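Local coordinates for putative TOXIN related protein (Parabacteroides distasonis ATCC 8503, PDB 3K0Y), which is of unknown function, named as a putative toxin-related protein, and pairs a NigD-like N-terminal OB domain with a C-terminal beta-sandwich domain, at residues Asp104-Ile108 with Tyr190-Glu194. Residues are numbered along the deposited sequence; the frame is centred on the assembly and turned at random.
Sequences DPVSI and YWTSE
How an extended strip of chain can close over the end of a beta strand is well illustrated by Asp104-Ile108, which crosses the strand end at Tyr190-Thr192 obliquely, its direction 114° from that of the second segment. At its start, Asp104 turns its CB away from the crossing, and its carboxylate accepts a hydrogen bond from the backbone N of Ala156. Pro105 brings the two backbones nearest, its CA 4.3 Å from the CA of Thr192; its ring atom CB rests 3.4 Å from Thr192 C, and its CA makes a CH···O contact of 3.3 Å with Trp191 O. That same carbonyl receives the one hydrogen bond between the segments, from Val106 N at 2.8 Å and nearly straight (169°). Val106 O in turn lies 3.4 Å from Thr192 CA, a second CH···O contact. Farther along, the backbone stays extended: Val106 is turned sideways, bringing CG2 to 4.2 Å from Tyr190 CD2; Ser107 turns away, and Ile108 points toward the strand. With Ile108 in the mt rotamer and Tyr190 at chi1 p, Ile108 CD1 sits over the ring face, 4.0 Å from the Tyr190 ring centroid, a CH-pi contact. Tyr199 meets the same tyrosine ring and hydrogen-bonds Ile108 O, while Ile108 also packs on Ile122 and Phe124 of strand 119-128. Thus the connection from helix 97-101 to strand 113-116 packs between strands 119-128 and 184-192 of two different sheets, Val106 and Ile108 buried beside Tyr190 and Pro105 at the exposed edge, as befits the NigD-like C-terminal beta sandwich.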
# COMPACT_ATOMS: atom_id res chain seq x y z
N ASP A 104 8.25 -2.32 -16.63
CA ASP A 104 9.19 -1.24 -16.48
C ASP A 104 9.81 -1.32 -15.07
O ASP A 104 9.10 -1.24 -14.08
CB ASP A 104 8.48 0.09 -16.69
CG ASP A 104 8.13 0.32 -18.14
OD1 ASP A 104 9.03 0.19 -18.99
OD2 ASP A 104 6.96 0.63 -18.43
N PRO A 105 11.13 -1.46 -15.01
CA PRO A 105 11.74 -1.70 -13.71
C PRO A 105 11.55 -0.59 -12.69
O PRO A 105 11.32 0.57 -13.01
CB PRO A 105 13.22 -1.96 -14.05
CG PRO A 105 13.44 -1.22 -15.33
CD PRO A 105 12.14 -1.43 -16.08
N VAL A 106 11.60 -0.99 -11.43
CA VAL A 106 11.61 -0.08 -10.29
C VAL A 106 12.72 -0.49 -9.33
O VAL A 106 13.32 -1.58 -9.43
CB VAL A 106 10.27 -0.13 -9.54
CG1 VAL A 106 9.03 0.20 -10.50
CG2 VAL A 106 10.10 -1.48 -8.84
N SER A 107 12.92 0.37 -8.34
CA SER A 107 13.84 0.15 -7.24
C SER A 107 13.06 0.09 -5.90
O SER A 107 12.33 1.03 -5.57
CB SER A 107 14.76 1.37 -7.23
OG SER A 107 15.75 1.23 -6.29
N ILE A 108 13.14 -1.02 -5.17
CA ILE A 108 12.59 -1.09 -3.82
C ILE A 108 13.66 -1.60 -2.82
O ILE A 108 14.17 -2.68 -2.97
CB ILE A 108 11.37 -2.01 -3.75
CG1 ILE A 108 10.29 -1.63 -4.81
CG2 ILE A 108 10.71 -1.95 -2.40
CD1 ILE A 108 9.16 -2.66 -4.91
N TYR A 190 8.86 -8.28 -7.90
CA TYR A 190 8.89 -7.01 -8.63
C TYR A 190 10.08 -7.06 -9.57
O TYR A 190 10.94 -7.91 -9.40
CB TYR A 190 9.00 -5.81 -7.67
CG TYR A 190 10.21 -5.84 -6.79
CD1 TYR A 190 10.26 -6.65 -5.68
CD2 TYR A 190 11.31 -5.04 -7.07
CE1 TYR A 190 11.37 -6.70 -4.89
CE2 TYR A 190 12.43 -5.09 -6.28
CZ TYR A 190 12.45 -5.91 -5.18
OH TYR A 190 13.56 -5.97 -4.37
N TRP A 191 10.13 -6.16 -10.55
CA TRP A 191 11.18 -6.17 -11.55
C TRP A 191 12.05 -4.95 -11.45
O TRP A 191 11.56 -3.83 -11.25
CB TRP A 191 10.62 -6.36 -12.96
CG TRP A 191 10.15 -7.76 -13.06
CD1 TRP A 191 10.91 -8.90 -13.31
CD2 TRP A 191 8.83 -8.21 -12.77
NE1 TRP A 191 10.11 -10.02 -13.22
CE2 TRP A 191 8.83 -9.63 -12.89
CE3 TRP A 191 7.64 -7.56 -12.42
CZ2 TRP A 191 7.68 -10.38 -12.69
CZ3 TRP A 191 6.50 -8.33 -12.23
CH2 TRP A 191 6.52 -9.71 -12.37
N THR A 192 13.35 -5.21 -11.53
CA THR A 192 14.37 -4.20 -11.39
C THR A 192 15.24 -4.23 -12.63
O THR A 192 15.05 -5.05 -13.53
CB THR A 192 15.25 -4.45 -10.14
OG1 THR A 192 16.15 -5.54 -10.38
CG2 THR A 192 14.39 -4.75 -8.96
N SER A 193 16.19 -3.30 -12.66
CA SER A 193 17.13 -3.17 -13.77
C SER A 193 18.09 -4.36 -13.82
O SER A 193 18.65 -4.63 -14.86
CB SER A 193 17.93 -1.88 -13.60
OG SER A 193 18.68 -1.95 -12.40
N GLU A 194 18.27 -5.05 -12.70
CA GLU A 194 19.05 -6.29 -12.68
C GLU A 194 18.14 -7.53 -12.53
O GLU A 194 18.57 -8.55 -12.03
CB GLU A 194 20.15 -6.25 -11.60
CG GLU A 194 19.69 -6.07 -10.13
CD GLU A 194 20.85 -5.61 -9.22
OE1 GLU A 194 21.29 -4.44 -9.37
OE2 GLU A 194 21.35 -6.42 -8.36